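Long-range contact in penicillin binding protein 2X (PDB 5U47), which probably cross-links peptidoglycan strands as a transpeptidase of the cell-division machinery and is the kind of enzyme that beta-lactams inactivate by acylating a serine: residues G256-N268 with K277-A289. The protein carries 1 engineered substitution. Numbering follows the deposited sequence.
Sequences GEILATTQRPTYN and KKGYDWVNRLYEA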
ATOM      1  N   GLY A 256      10.974  -5.249   4.409  1.00 20.29           N
ATOM      2  CA  GLY A 256       9.658  -4.627   4.558  1.00 20.48           C
ATOM      3  C   GLY A 256       8.956  -4.299   3.240  1.00 19.93           C
ATOM      4  O   GLY A 256       7.849  -3.747   3.244  1.00 19.78           O
ATOM      5  N   GLU A 257       9.587  -4.617   2.111  1.00 20.06           N
ATOM      6  CA  GLU A 257       8.995  -4.348   0.794  1.00 20.43           C
ATOM      7  C   GLU A 257       7.778  -5.210   0.557  1.00 19.54           C
ATOM      8  O   GLU A 257       7.820  -6.424   0.819  1.00 19.17           O
ATOM      9  CB  GLU A 257       9.991  -4.662  -0.322  1.00 21.89           C
ATOM     10  CG  GLU A 257      11.208  -3.764  -0.425  1.00 24.41           C
ATOM     11  CD  GLU A 257      12.242  -4.407  -1.337  1.00 27.00           C
ATOM     12  OE1 GLU A 257      12.942  -5.358  -0.856  1.00 27.63           O
ATOM     13  OE2 GLU A 257      12.316  -3.999  -2.528  1.00 26.12           O
ATOM     14  N   ILE A 258       6.708  -4.600   0.054  1.00 18.31           N
ATOM     15  CA  ILE A 258       5.481  -5.329  -0.292  1.00 18.96           C
ATOM     16  C   ILE A 258       5.646  -5.882  -1.722  1.00 18.62           C
ATOM     17  O   ILE A 258       5.626  -5.132  -2.686  1.00 18.51           O
ATOM     18  CB  ILE A 258       4.244  -4.435  -0.153  1.00 18.40           C
ATOM     19  CG1 ILE A 258       4.085  -4.031   1.327  1.00 19.14           C
ATOM     20  CG2 ILE A 258       3.002  -5.146  -0.669  1.00 19.27           C
ATOM     21  CD1 ILE A 258       3.095  -2.902   1.578  1.00 18.54           C
ATOM     22  N   LEU A 259       5.775  -7.200  -1.827  1.00 18.29           N
ATOM     23  CA  LEU A 259       6.033  -7.881  -3.099  1.00 19.19           C
ATOM     24  C   LEU A 259       4.771  -8.252  -3.849  1.00 19.31           C
ATOM     25  O   LEU A 259       4.794  -8.380  -5.068  1.00 18.36           O
ATOM     26  CB  LEU A 259       6.893  -9.112  -2.863  1.00 21.83           C
ATOM     27  CG  LEU A 259       8.236  -8.820  -2.185  1.00 22.64           C
ATOM     28  CD1 LEU A 259       9.024 -10.086  -1.896  1.00 25.67           C
ATOM     29  CD2 LEU A 259       9.052  -7.895  -3.049  1.00 24.54           C
ATOM     30  N   ALA A 260       3.681  -8.456  -3.124  1.00 19.09           N
ATOM     31  CA  ALA A 260       2.412  -8.711  -3.754  1.00 18.99           C
ATOM     32  C   ALA A 260       1.297  -8.418  -2.781  1.00 20.11           C
ATOM     33  O   ALA A 260       1.431  -8.661  -1.582  1.00 21.24           O
ATOM     34  CB  ALA A 260       2.335 -10.149  -4.241  1.00 20.54           C
ATOM     35  N   THR A 261       0.190  -7.876  -3.274  1.00 20.54           N
ATOM     36  CA  THR A 261      -0.920  -7.578  -2.377  1.00 21.35           C
ATOM     37  C   THR A 261      -2.222  -7.585  -3.142  1.00 20.79           C
ATOM     38  O   THR A 261      -2.300  -7.048  -4.237  1.00 21.07           O
ATOM     39  CB  THR A 261      -0.705  -6.243  -1.623  1.00 21.61           C
ATOM     40  OG1 THR A 261      -1.714  -6.082  -0.622  1.00 22.62           O
ATOM     41  CG2 THR A 261      -0.686  -5.046  -2.550  1.00 22.14           C
ATOM     42  N   THR A 262      -3.239  -8.207  -2.574  1.00 19.95           N
ATOM     43  CA  THR A 262      -4.519  -8.245  -3.231  1.00 20.62           C
ATOM     44  C   THR A 262      -5.662  -8.380  -2.237  1.00 21.21           C
ATOM     45  O   THR A 262      -5.463  -8.734  -1.059  1.00 20.65           O
ATOM     46  CB  THR A 262      -4.576  -9.385  -4.290  1.00 21.50           C
ATOM     47  OG1 THR A 262      -5.593  -9.093  -5.269  1.00 22.29           O
ATOM     48  CG2 THR A 262      -4.823 -10.738  -3.632  1.00 22.28           C
ATOM     49  N   GLN A 263      -6.859  -8.075  -2.716  1.00 20.37           N
ATOM     50  CA  GLN A 263      -8.049  -8.238  -1.913  1.00 21.54           C
ATOM     51  C   GLN A 263      -9.180  -8.689  -2.787  1.00 21.89           C
ATOM     52  O   GLN A 263      -9.112  -8.544  -3.996  1.00 21.35           O
ATOM     53  CB  GLN A 263      -8.430  -6.950  -1.199  1.00 22.03           C
ATOM     54  CG  GLN A 263      -9.065  -5.869  -2.053  1.00 22.89           C
ATOM     55  CD  GLN A 263      -9.334  -4.618  -1.228  1.00 23.57           C
ATOM     56  OE1 GLN A 263      -8.416  -4.046  -0.634  1.00 22.82           O
ATOM     57  NE2 GLN A 263     -10.583  -4.205  -1.176  1.00 21.88           N
ATOM     58  N   ARG A 264     -10.204  -9.259  -2.147  1.00 22.92           N
ATOM     59  CA  ARG A 264     -11.373  -9.744  -2.803  1.00 23.06           C
ATOM     60  C   ARG A 264     -12.572  -9.231  -2.003  1.00 24.31           C
ATOM     61  O   ARG A 264     -12.485  -9.128  -0.790  1.00 22.94           O
ATOM     62  CB  ARG A 264     -11.369 -11.276  -2.866  1.00 25.05           C
ATOM     63  CG  ARG A 264     -10.291 -11.870  -3.786  1.00 24.27           C
ATOM     64  CD  ARG A 264     -10.617 -11.566  -5.240  1.00 24.36           C
ATOM     65  NE  ARG A 264      -9.658 -12.128  -6.193  1.00 25.03           N
ATOM     66  CZ  ARG A 264      -8.466 -11.597  -6.497  1.00 25.24           C
ATOM     67  NH1 ARG A 264      -8.023 -10.507  -5.889  1.00 24.86           N
ATOM     68  NH2 ARG A 264      -7.681 -12.189  -7.400  1.00 26.25           N
ATOM     69  N   PRO A 265     -13.673  -8.877  -2.668  1.00 24.82           N
ATOM     70  CA  PRO A 265     -13.809  -8.911  -4.130  1.00 25.16           C
ATOM     71  C   PRO A 265     -12.981  -7.820  -4.783  1.00 23.57           C
ATOM     72  O   PRO A 265     -12.606  -6.856  -4.121  1.00 23.94           O
ATOM     73  CB  PRO A 265     -15.316  -8.635  -4.351  1.00 27.12           C
ATOM     74  CG  PRO A 265     -15.718  -7.880  -3.134  1.00 28.42           C
ATOM     75  CD  PRO A 265     -14.945  -8.523  -2.019  1.00 27.27           C
ATOM     76  N   THR A 266     -12.713  -7.971  -6.075  1.00 23.27           N
ATOM     77  CA  THR A 266     -11.872  -7.021  -6.788  1.00 23.29           C
ATOM     78  C   THR A 266     -12.524  -6.622  -8.088  1.00 25.17           C
ATOM     79  O   THR A 266     -13.697  -6.932  -8.314  1.00 26.43           O
ATOM     80  CB  THR A 266     -10.457  -7.612  -7.007  1.00 22.94           C
ATOM     81  OG1 THR A 266      -9.540  -6.598  -7.477  1.00 22.46           O
ATOM     82  CG2 THR A 266     -10.511  -8.790  -7.986  1.00 23.34           C
ATOM     83  N   TYR A 267     -11.772  -5.898  -8.918  1.00 24.86           N
ATOM     84  CA  TYR A 267     -12.238  -5.483 -10.236  1.00 25.39           C
ATOM     85  C   TYR A 267     -11.087  -5.447 -11.245  1.00 24.14           C
ATOM     86  O   TYR A 267      -9.899  -5.436 -10.872  1.00 23.57           O
ATOM     87  CB  TYR A 267     -12.901  -4.088 -10.168  1.00 25.66           C
ATOM     88  CG  TYR A 267     -11.975  -2.941  -9.784  1.00 24.36           C
ATOM     89  CD1 TYR A 267     -11.715  -2.641  -8.453  1.00 24.81           C
ATOM     90  CD2 TYR A 267     -11.383  -2.131 -10.760  1.00 25.25           C
ATOM     91  CE1 TYR A 267     -10.867  -1.587  -8.097  1.00 23.45           C
ATOM     92  CE2 TYR A 267     -10.553  -1.076 -10.421  1.00 23.82           C
ATOM     93  CZ  TYR A 267     -10.303  -0.803  -9.077  1.00 24.22           C
ATOM     94  OH  TYR A 267      -9.475   0.244  -8.725  1.00 23.51           O
ATOM     95  N   ASN A 268     -11.448  -5.427 -12.520  1.00 24.58           N
ATOM     96  CA  ASN A 268     -10.461  -5.268 -13.601  1.00 24.50           C
ATOM     97  C   ASN A 268     -10.117  -3.784 -13.675  1.00 24.44           C
ATOM     98  O   ASN A 268     -10.998  -2.953 -13.948  1.00 24.97           O
ATOM     99  CB  ASN A 268     -11.030  -5.765 -14.918  1.00 26.27           C
ATOM    100  CG  ASN A 268     -10.024  -5.697 -16.054  1.00 27.48           C
ATOM    101  OD1 ASN A 268      -9.371  -4.665 -16.272  1.00 26.22           O
ATOM    102  ND2 ASN A 268      -9.893  -6.800 -16.784  1.00 29.19           N
ATOM    103  N   LYS A 277     -20.582  -4.962  -9.196  1.00 44.26           N
ATOM    104  CA  LYS A 277     -21.091  -6.297  -8.882  1.00 45.36           C
ATOM    105  C   LYS A 277     -21.698  -6.233  -7.488  1.00 42.84           C
ATOM    106  O   LYS A 277     -21.264  -5.432  -6.654  1.00 39.96           O
ATOM    107  CB  LYS A 277     -19.939  -7.306  -8.920  1.00 49.00           C
ATOM    108  CG  LYS A 277     -20.336  -8.769  -9.030  1.00 53.77           C
ATOM    109  CD  LYS A 277     -20.896  -9.097 -10.408  1.00 59.49           C
ATOM    110  CE  LYS A 277     -21.268 -10.567 -10.529  1.00 63.50           C
ATOM    111  NZ  LYS A 277     -21.931 -10.850 -11.837  1.00 67.16           N
ATOM    112  N   LYS A 278     -22.731  -7.035  -7.248  1.00 41.92           N
ATOM    113  CA  LYS A 278     -23.333  -7.114  -5.925  1.00 42.95           C
ATOM    114  C   LYS A 278     -22.294  -7.632  -4.950  1.00 39.53           C
ATOM    115  O   LYS A 278     -21.599  -8.587  -5.246  1.00 40.43           O
ATOM    116  CB  LYS A 278     -24.530  -8.060  -5.916  1.00 47.25           C
ATOM    117  CG  LYS A 278     -25.168  -8.190  -4.546  1.00 50.20           C
ATOM    118  CD  LYS A 278     -26.522  -8.859  -4.612  1.00 53.22           C
ATOM    119  CE  LYS A 278     -27.204  -8.799  -3.260  1.00 56.01           C
ATOM    120  NZ  LYS A 278     -28.601  -9.278  -3.376  1.00 59.92           N
ATOM    121  N   GLY A 279     -22.184  -6.986  -3.800  1.00 37.89           N
ATOM    122  CA  GLY A 279     -21.224  -7.396  -2.791  1.00 37.31           C
ATOM    123  C   GLY A 279     -19.879  -6.716  -2.919  1.00 34.47           C
ATOM    124  O   GLY A 279     -19.052  -6.859  -2.034  1.00 34.79           O
ATOM    125  N   TYR A 280     -19.640  -5.964  -3.997  1.00 33.79           N
ATOM    126  CA  TYR A 280     -18.349  -5.283  -4.092  1.00 33.14           C
ATOM    127  C   TYR A 280     -18.194  -4.345  -2.884  1.00 33.94           C
ATOM    128  O   TYR A 280     -19.130  -3.662  -2.502  1.00 34.55           O
ATOM    129  CB  TYR A 280     -18.140  -4.521  -5.409  1.00 32.26           C
ATOM    130  CG  TYR A 280     -16.759  -3.915  -5.437  1.00 29.77           C
ATOM    131  CD1 TYR A 280     -15.627  -4.729  -5.564  1.00 28.24           C
ATOM    132  CD2 TYR A 280     -16.558  -2.539  -5.257  1.00 29.85           C
ATOM    133  CE1 TYR A 280     -14.354  -4.189  -5.539  1.00 26.49           C
ATOM    134  CE2 TYR A 280     -15.280  -1.997  -5.235  1.00 27.79           C
ATOM    135  CZ  TYR A 280     -14.188  -2.834  -5.379  1.00 26.26           C
ATOM    136  OH  TYR A 280     -12.932  -2.328  -5.358  1.00 25.54           O
ATOM    137  N   ASP A 281     -17.001  -4.346  -2.297  1.00 34.06           N
ATOM    138  CA  ASP A 281     -16.671  -3.567  -1.117  1.00 34.81           C
ATOM    139  C   ASP A 281     -15.580  -2.593  -1.514  1.00 33.40           C
ATOM    140  O   ASP A 281     -14.509  -3.015  -1.959  1.00 31.29           O
ATOM    141  CB  ASP A 281     -16.160  -4.517  -0.028  1.00 35.65           C
ATOM    142  CG  ASP A 281     -15.996  -3.845   1.346  1.00 37.99           C
ATOM    143  OD1 ASP A 281     -15.916  -2.607   1.442  1.00 39.01           O
ATOM    144  OD2 ASP A 281     -15.933  -4.594   2.348  1.00 42.98           O
ATOM    145  N   TRP A 282     -15.854  -1.302  -1.338  1.00 31.57           N
ATOM    146  CA  TRP A 282     -14.926  -0.245  -1.715  1.00 33.07           C
ATOM    147  C   TRP A 282     -13.810   0.019  -0.701  1.00 33.14           C
ATOM    148  O   TRP A 282     -12.910   0.795  -0.979  1.00 35.13           O
ATOM    149  CB  TRP A 282     -15.711   1.054  -1.941  1.00 36.65           C
ATOM    150  CG  TRP A 282     -16.605   0.998  -3.149  1.00 38.22           C
ATOM    151  CD1 TRP A 282     -17.873   0.527  -3.209  1.00 38.97           C
ATOM    152  CD2 TRP A 282     -16.265   1.421  -4.474  1.00 37.81           C
ATOM    153  NE1 TRP A 282     -18.353   0.621  -4.501  1.00 40.42           N
ATOM    154  CE2 TRP A 282     -17.385   1.171  -5.293  1.00 38.86           C
ATOM    155  CE3 TRP A 282     -15.117   1.973  -5.048  1.00 37.32           C
ATOM    156  CZ2 TRP A 282     -17.398   1.473  -6.658  1.00 39.42           C
ATOM    157  CZ3 TRP A 282     -15.130   2.270  -6.408  1.00 38.65           C
ATOM    158  CH2 TRP A 282     -16.269   2.021  -7.195  1.00 38.17           C
ATOM    159  N   VAL A 283     -13.853  -0.628   0.460  1.00 33.35           N
ATOM    160  CA  VAL A 283     -12.872  -0.368   1.522  1.00 32.48           C
ATOM    161  C   VAL A 283     -11.547  -1.040   1.194  1.00 30.21           C
ATOM    162  O   VAL A 283     -11.531  -2.196   0.781  1.00 28.47           O
ATOM    163  CB  VAL A 283     -13.417  -0.841   2.886  1.00 34.34           C
ATOM    164  CG1 VAL A 283     -12.417  -0.601   3.991  1.00 35.81           C
ATOM    165  CG2 VAL A 283     -14.723  -0.096   3.224  1.00 37.33           C
ATOM    166  N   ASN A 284     -10.442  -0.301   1.330  1.00 27.47           N
ATOM    167  CA  ASN A 284      -9.119  -0.862   1.051  1.00 25.94           C
ATOM    168  C   ASN A 284      -8.704  -1.729   2.232  1.00 25.32           C
ATOM    169  O   ASN A 284      -8.589  -1.246   3.368  1.00 24.72           O
ATOM    170  CB  ASN A 284      -8.102   0.241   0.761  1.00 26.42           C
ATOM    171  CG  ASN A 284      -6.781  -0.307   0.259  1.00 27.41           C
ATOM    172  OD1 ASN A 284      -6.058  -0.983   1.004  1.00 28.40           O
ATOM    173  ND2 ASN A 284      -6.454  -0.023  -1.003  1.00 26.52           N
ATOM    174  N   ARG A 285      -8.480  -3.013   1.970  1.00 25.86           N
ATOM    175  CA  ARG A 285      -8.142  -3.932   3.044  1.00 27.11           C
ATOM    176  C   ARG A 285      -6.718  -3.874   3.536  1.00 26.10           C
ATOM    177  O   ARG A 285      -6.432  -4.469   4.558  1.00 27.10           O
ATOM    178  CB  ARG A 285      -8.429  -5.371   2.665  1.00 29.48           C
ATOM    179  CG  ARG A 285      -9.792  -5.582   2.073  1.00 34.96           C
ATOM    180  CD  ARG A 285     -10.463  -6.789   2.696  1.00 38.48           C
ATOM    181  NE  ARG A 285     -11.165  -6.350   3.888  1.00 39.48           N
ATOM    182  CZ  ARG A 285     -12.357  -5.762   3.880  1.00 41.66           C
ATOM    183  NH1 ARG A 285     -12.991  -5.522   2.738  1.00 44.31           N
ATOM    184  NH2 ARG A 285     -12.912  -5.402   5.024  1.00 42.37           N
ATOM    185  N   LEU A 286      -5.824  -3.202   2.806  1.00 24.55           N
ATOM    186  CA  LEU A 286      -4.456  -3.092   3.266  1.00 24.06           C
ATOM    187  C   LEU A 286      -4.314  -2.023   4.352  1.00 23.45           C
ATOM    188  O   LEU A 286      -3.625  -2.242   5.346  1.00 23.05           O
ATOM    189  CB  LEU A 286      -3.509  -2.777   2.104  1.00 23.82           C
ATOM    190  CG  LEU A 286      -2.023  -2.630   2.449  1.00 24.07           C
ATOM    191  CD1 LEU A 286      -1.462  -3.876   3.141  1.00 24.61           C
ATOM    192  CD2 LEU A 286      -1.237  -2.308   1.210  1.00 23.71           C
ATOM    193  N   TYR A 287      -4.954  -0.872   4.169  1.00 22.64           N
ATOM    194  CA  TYR A 287      -4.741   0.230   5.115  1.00 23.77           C
ATOM    195  C   TYR A 287      -5.947   1.027   5.610  1.00 25.44           C
ATOM    196  O   TYR A 287      -5.769   1.923   6.444  1.00 26.23           O
ATOM    197  CB  TYR A 287      -3.697   1.214   4.518  1.00 23.37           C
ATOM    198  CG  TYR A 287      -4.087   1.741   3.180  1.00 23.62           C
ATOM    199  CD1 TYR A 287      -4.932   2.834   3.059  1.00 25.49           C
ATOM    200  CD2 TYR A 287      -3.642   1.124   2.019  1.00 23.55           C
ATOM    201  CE1 TYR A 287      -5.310   3.321   1.812  1.00 25.18           C
ATOM    202  CE2 TYR A 287      -4.013   1.593   0.782  1.00 23.91           C
ATOM    203  CZ  TYR A 287      -4.847   2.705   0.689  1.00 25.00           C
ATOM    204  OH  TYR A 287      -5.239   3.153  -0.541  1.00 26.09           O
ATOM    205  N   GLU A 288      -7.148   0.728   5.120  0.50 26.11           N
ATOM    206  CA  GLU A 288      -8.347   1.453   5.556  0.50 28.36           C
ATOM    207  C   GLU A 288      -9.179   0.653   6.526  0.50 29.02           C
ATOM    208  O   GLU A 288      -9.578   1.163   7.576  0.50 29.06           O
ATOM    209  CB  GLU A 288      -9.216   1.859   4.365  0.50 29.45           C
ATOM    210  CG  GLU A 288      -8.578   2.894   3.476  0.50 29.63           C
ATOM    211  CD  GLU A 288      -9.489   3.352   2.363  0.50 30.78           C
ATOM    212  OE1 GLU A 288     -10.454   2.614   2.047  0.50 30.06           O
ATOM    213  OE2 GLU A 288      -9.227   4.446   1.807  0.50 31.06           O
ATOM    214  N   ALA A 289      -9.461  -0.597   6.169  1.00 28.22           N
ATOM    215  CA  ALA A 289     -10.285  -1.467   7.015  1.00 28.63           C
ATOM    216  C   ALA A 289      -9.691  -1.648   8.425  1.00 28.09           C
ATOM    217  O   ALA A 289      -8.503  -1.903   8.557  1.00 26.30           O
ATOM    218  CB  ALA A 289     -10.439  -2.842   6.365  1.00 28.58           C
TER
HETATM  219  O   HOH W   1     -13.202  -5.239  -2.102  1.00 27.57           O
HETATM  220  O   HOH W   2     -12.520  -6.593   0.011  0.50 29.32           O
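Gln263 reaches Arg285 and Val283 because its CG sits between the backbone N and the carbonyl carbon (chi1 75°) and the chain then runs extended, which carries the amide off the strand and up to the loop backbone. OE1 accepts from Arg285 N at 2.8 Å along a nearly straight line (172°), and NE2 donates a hydrogen bond to Val283 O at 3.0 Å, with that oxygen close to the amide plane. Held at two points, the amide can hardly flip. The chain of Arg285 crosses that of Gln263 at about a right angle, laying CG 3.5 Å from Gln263 CD, and bends so that NH1 meets Asp281 OD2 in a salt bridge. Water bridges the gap as well: one molecule accepts a hydrogen bond from Gln263 NE2 and donates to Pro265 O and Asp281 O, while a second links Arg264 O to Arg285 NH1.

Past the cis peptide before Pro265, Tyr280 lies against the proline, CD1 4.0 Å from Pro265 CG. Its OH comes to the edge of the Tyr267 ring, 3.3 Å from CD1, and hydrogen-bonds Glu152. At the other end Leu286 CD2 packs loosely on Ile258 CD1 (4.4 Å).

Strand 258-264 is an outermost strand of the five-stranded antiparallel sheet of the transpeptidase domain. The Gln263 amide, bonded to backbone groups two residues apart, with Asx turns at Asp281 and Asn284, pins the irregular connection from this edge strand to helix 297-308, near whose start Ser295 and Lys298 probably form the SxxK motif of penicillin-binding proteins.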